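Local coordinates for phosphoribosylaminoimidazole carboxylase (Treponema denticola, PDB 5C5D) that catalyses the reversible carboxylation of 5-aminoimidazole ribonucleotide (AIR) with carbon dioxide to give 4-carboxy-5-aminoimidazole ribonucleotide (CAIR) in purine biosynthesis, at the interface of chains A and B. Sequence-based numbering; all coordinates share one arbitrary frame. Chains: chain A/B, phosphoribosylaminoimidazole carboxylase.

Contact 1: the interface of chains A and B. Residues chain A 99-100, 103; chain B 99-100, 103.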
loop_
_atom_site.group_PDB
_atom_site.type_symbol
_atom_site.label_atom_id
_atom_site.label_comp_id
_atom_site.label_asym_id
_atom_site.label_seq_id
_atom_site.Cartn_x
_atom_site.Cartn_y
_atom_site.Cartn_z
ATOM N N ILE A 99 -1.636 -10.931 -5.288
ATOM C CA ILE A 99 -0.549 -11.797 -4.930
ATOM C C ILE A 99 -0.714 -12.326 -3.508
ATOM O O ILE A 99 -0.321 -13.450 -3.246
ATOM C CB ILE A 99 0.834 -11.090 -5.093
ATOM C CG1 ILE A 99 1.978 -12.128 -5.048
ATOM C CG2 ILE A 99 1.018 -9.986 -4.066
ATOM C CD1 ILE A 99 1.925 -13.191 -6.130
ATOM N N TYR A 100 -1.323 -11.567 -2.605
ATOM C CA TYR A 100 -1.432 -12.075 -1.236
ATOM C C TYR A 100 -2.299 -13.310 -1.104
ATOM O O TYR A 100 -2.076 -14.110 -0.194
ATOM C CB TYR A 100 -1.944 -10.980 -0.308
ATOM C CG TYR A 100 -0.941 -9.865 -0.205
ATOM C CD1 TYR A 100 0.167 -10.014 0.619
ATOM C CD2 TYR A 100 -1.036 -8.745 -0.989
ATOM C CE1 TYR A 100 1.120 -9.027 0.695
ATOM C CE2 TYR A 100 -0.074 -7.765 -0.927
ATOM C CZ TYR A 100 1.002 -7.934 -0.080
ATOM O OH TYR A 100 1.945 -6.929 -0.024
ATOM N N LEU A 103 0.122 -16.038 -1.491
ATOM C CA LEU A 103 1.159 -16.064 -0.443
ATOM C C LEU A 103 0.663 -16.665 0.883
ATOM O O LEU A 103 1.355 -17.441 1.548
ATOM C CB LEU A 103 1.653 -14.648 -0.175
ATOM C CG LEU A 103 2.756 -14.042 -1.046
ATOM C CD1 LEU A 103 2.820 -12.544 -0.770
ATOM C CD2 LEU A 103 4.068 -14.708 -0.711
ATOM N N ILE B 99 8.641 -8.542 1.581
ATOM C CA ILE B 99 8.288 -9.716 0.834
ATOM C C ILE B 99 8.575 -9.528 -0.653
ATOM O O ILE B 99 8.932 -10.489 -1.312
ATOM C CB ILE B 99 6.794 -10.117 1.056
ATOM C CG1 ILE B 99 6.540 -11.550 0.541
ATOM C CG2 ILE B 99 5.849 -9.104 0.432
ATOM C CD1 ILE B 99 7.364 -12.632 1.214
ATOM N N TYR B 100 8.474 -8.314 -1.180
ATOM C CA TYR B 100 8.712 -8.163 -2.617
ATOM C C TYR B 100 10.134 -8.469 -3.043
ATOM O O TYR B 100 10.347 -8.882 -4.183
ATOM C CB TYR B 100 8.325 -6.761 -3.069
ATOM C CG TYR B 100 6.845 -6.548 -2.919
ATOM C CD1 TYR B 100 5.978 -7.069 -3.872
ATOM C CD2 TYR B 100 6.319 -5.943 -1.807
ATOM C CE1 TYR B 100 4.619 -6.926 -3.732
ATOM C CE2 TYR B 100 4.959 -5.815 -1.658
ATOM C CZ TYR B 100 4.127 -6.324 -2.634
ATOM O OH TYR B 100 2.766 -6.168 -2.469
ATOM N N LEU B 103 9.979 -12.043 -3.855
ATOM C CA LEU B 103 9.065 -12.359 -4.968
ATOM C C LEU B 103 9.666 -12.050 -6.349
ATOM O O LEU B 103 9.528 -12.815 -7.308
ATOM C CB LEU B 103 7.775 -11.563 -4.815
ATOM C CG LEU B 103 6.646 -12.094 -3.930
ATOM C CD1 LEU B 103 5.638 -10.971 -3.706
ATOM C CD2 LEU B 103 5.997 -13.271 -4.616
#

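Contact 2: the interface of chains A and B. Residues chain A 3, 59, 61, 127-128, 131-132; chain B 130-131.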
loop_
_atom_site.group_PDB
_atom_site.type_symbol
_atom_site.label_atom_id
_atom_site.label_comp_id
_atom_site.label_asym_id
_atom_site.label_seq_id
_atom_site.Cartn_x
_atom_site.Cartn_y
_atom_site.Cartn_z
ATOM N N PRO A 3 9.065 -37.719 -16.257
ATOM C CA PRO A 3 8.248 -36.855 -15.397
ATOM C C PRO A 3 7.072 -36.236 -16.169
ATOM O O PRO A 3 7.089 -36.230 -17.402
ATOM C CB PRO A 3 9.244 -35.788 -14.931
ATOM C CG PRO A 3 10.564 -36.427 -14.989
ATOM C CD PRO A 3 10.495 -37.368 -16.181
ATOM N N PRO A 59 6.922 -39.501 -11.889
ATOM C CA PRO A 59 7.100 -38.252 -11.144
ATOM C C PRO A 59 6.236 -37.150 -11.718
ATOM O O PRO A 59 6.216 -36.952 -12.935
ATOM C CB PRO A 59 8.586 -37.927 -11.332
ATOM C CG PRO A 59 9.209 -39.169 -11.921
ATOM C CD PRO A 59 8.117 -39.834 -12.678
ATOM N N LEU A 61 4.524 -32.995 -11.127
ATOM C CA LEU A 61 4.274 -31.703 -10.485
ATOM C C LEU A 61 3.045 -31.063 -11.116
ATOM O O LEU A 61 2.748 -31.282 -12.288
ATOM C CB LEU A 61 5.478 -30.774 -10.637
ATOM C CG LEU A 61 6.738 -31.133 -9.875
ATOM C CD1 LEU A 61 7.893 -30.262 -10.336
ATOM C CD2 LEU A 61 6.523 -31.016 -8.382
ATOM N N ILE A 127 13.387 -29.249 -9.635
ATOM C CA ILE A 127 12.827 -30.177 -8.663
ATOM C C ILE A 127 13.101 -31.627 -9.128
ATOM O O ILE A 127 13.607 -32.440 -8.355
ATOM C CB ILE A 127 11.313 -29.945 -8.465
ATOM C CG1 ILE A 127 11.115 -28.763 -7.507
ATOM C CG2 ILE A 127 10.634 -31.179 -7.911
ATOM C CD1 ILE A 127 9.670 -28.277 -7.382
ATOM N N PHE A 128 12.787 -31.920 -10.386
ATOM C CA PHE A 128 13.064 -33.252 -10.956
ATOM C C PHE A 128 14.562 -33.531 -10.976
ATOM O O PHE A 128 14.988 -34.666 -10.787
ATOM C CB PHE A 128 12.519 -33.368 -12.378
ATOM C CG PHE A 128 11.018 -33.238 -12.473
ATOM C CD1 PHE A 128 10.189 -34.007 -11.665
ATOM C CD2 PHE A 128 10.443 -32.357 -13.371
ATOM C CE1 PHE A 128 8.820 -33.892 -11.741
ATOM C CE2 PHE A 128 9.070 -32.239 -13.458
ATOM C CZ PHE A 128 8.255 -33.018 -12.646
ATOM N N TYR A 131 16.727 -35.980 -8.927
ATOM C CA TYR A 131 16.741 -37.435 -9.158
ATOM C C TYR A 131 16.842 -37.819 -10.642
ATOM O O TYR A 131 16.914 -39.010 -10.978
ATOM C CB TYR A 131 15.487 -38.065 -8.558
ATOM C CG TYR A 131 15.379 -37.968 -7.051
ATOM C CD1 TYR A 131 14.789 -36.862 -6.461
ATOM C CD2 TYR A 131 15.856 -38.970 -6.216
ATOM C CE1 TYR A 131 14.657 -36.758 -5.090
ATOM C CE2 TYR A 131 15.734 -38.877 -4.828
ATOM C CZ TYR A 131 15.129 -37.753 -4.271
ATOM O OH TYR A 131 14.993 -37.612 -2.903
ATOM N N ASP A 132 16.848 -36.821 -11.522
ATOM C CA ASP A 132 16.822 -37.041 -12.969
ATOM C C ASP A 132 18.051 -36.408 -13.620
ATOM O O ASP A 132 18.115 -35.199 -13.833
ATOM C CB ASP A 132 15.531 -36.477 -13.556
ATOM C CG ASP A 132 15.260 -36.951 -14.977
ATOM O OD1 ASP A 132 16.112 -36.746 -15.866
ATOM O OD2 ASP A 132 14.169 -37.526 -15.209
ATOM N N LEU B 130 8.552 -37.142 -4.372
ATOM C CA LEU B 130 8.343 -37.528 -5.755
ATOM C C LEU B 130 9.171 -38.768 -6.099
ATOM O O LEU B 130 8.837 -39.495 -7.032
ATOM C CB LEU B 130 8.709 -36.397 -6.709
ATOM C CG LEU B 130 7.909 -35.096 -6.598
ATOM C CD1 LEU B 130 8.073 -34.296 -7.874
ATOM C CD2 LEU B 130 6.454 -35.344 -6.314
ATOM N N TYR B 131 10.242 -38.995 -5.346
ATOM C CA TYR B 131 11.156 -40.120 -5.607
ATOM C C TYR B 131 11.490 -40.942 -4.352
ATOM O O TYR B 131 12.208 -41.948 -4.434
ATOM C CB TYR B 131 12.450 -39.601 -6.228
ATOM C CG TYR B 131 12.297 -38.972 -7.596
ATOM C CD1 TYR B 131 12.005 -37.624 -7.719
ATOM C CD2 TYR B 131 12.446 -39.712 -8.762
ATOM C CE1 TYR B 131 11.882 -37.020 -8.955
ATOM C CE2 TYR B 131 12.321 -39.117 -10.020
ATOM C CZ TYR B 131 12.033 -37.757 -10.103
ATOM O OH TYR B 131 11.891 -37.125 -11.325
HETATM O O HOH W 1 12.800 -38.611 -13.458
#

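Contact 1: the interface of chains A and B
A:Tyr100 and B:Tyr100 reach for each other from symmetry-related helices and meet through their phenol hydroxyls, a compact example of a residue pairing with its own copy across a two-fold axis. The hydrogen bond between A:Tyr100 OH and B:Tyr100 OH measures 2.7 Å. Because the two hydroxyls are equivalent, either could donate the proton, and the heavy-atom positions do not decide which does. The two ring planes stand nearly perpendicular and meet only at their hydroxyl ends. A:Tyr100 CZ is 3.5 Å from B:Tyr100 OH, which reflects a bend at the phenol oxygen. In each tyrosine CG lies beside the backbone N (chi1 -66°); the ring leans slightly back towards the helix start, passing the preceding isoleucine, and carries the hydroxyl to the axis.

Beside this polar pair runs an aliphatic layer of A:Leu103 and B:Ile99, with its twin of A:Ile99 and B:Leu103. The leucine and isoleucine run antiparallel alongside one another, and the methyl A:Leu103 CD1 lies 4.1 Å from B:Ile99 CG1, a fairly loose van der Waals contact. The isoleucine also packs against the tyrosine ring within its own chain: A:Ile99 CG2 sits 3.9 Å above the plane of the A:Tyr100 ring, towards its rim. This small mixed polar and apolar patch, which probably helps to hold the two subunits together, lies on the short helix 99-103, which follows the 3-10 helix 93-96 and faces its symmetry mate across the axis.

Contact 2: the interface of chains A and B
B:Tyr131 lays its ring against that of A:Tyr131, an aromatic self-pairing at a two-fold interface. The ring centroids are 4.5 Å apart and the planes are tilted by 15°, close to parallel. The two side chains run in opposite directions and are slipped along each other, which brings a methylene, not a whole ring, over each ring centre. B:Tyr131 CB lies over the face of A:Tyr131, 3.4 Å from the ring centroid, and A:Tyr131 CB repays the contact on the ring of B:Tyr131, so that a CH-pi interaction works in both directions. With CG anti to the carbonyl carbon (chi1 -65°) and the ring turned across the CB bond (chi2 88°), each ring offers its face to the partner's CB.

Apolar packing extends the contact in two directions. Towards its phenol end, B:Tyr131 meets the pyrrolidine of A:Pro59, which lies crosswise to it with A:Pro59 CG 3.6 Å from B:Tyr131 CZ. A:Phe128 borders the same end through its CD1 edge carbon, and its ring is backed within chain A by A:Pro3, whose CB rests over the ring centre. The partner's tyrosine is thus held among mainly apolar groups of chain A, which probably stabilises the pairing. The neighbouring B:Leu130 presents one branch, CD1, to a group of apolar side chains: this methyl lies 3.7 Å from A:Leu61 CD2 and also touches A:Ile127 CG2 and A:Phe128 CE1.

A polar link runs through water 1. It lies in the plane of the B:Tyr131 ring at its edge, 2.8 Å from the phenol oxygen B:Tyr131 OH, and reaches the carboxylate oxygen A:Asp132 OD2 at 2.5 Å.

The centres of the C-alpha atoms of contact 1 and contact 2 lie about 26 Å apart, and the contacts share no residue. Both belong to the same two-fold interface, and in each a tyrosine faces its own copy. Contact 1 is confined to helix 99-103, whereas contact 2 gathers strand 60-65, the end of helix 117-128, the loop leading into helix 133-157 and the loop residues just before strands 4-9 and 60-65. Together they join well-separated parts of the subunits, which should help to fix their relative orientation. Eight copies make up the deposited assembly, and this pairing is one of its interfaces.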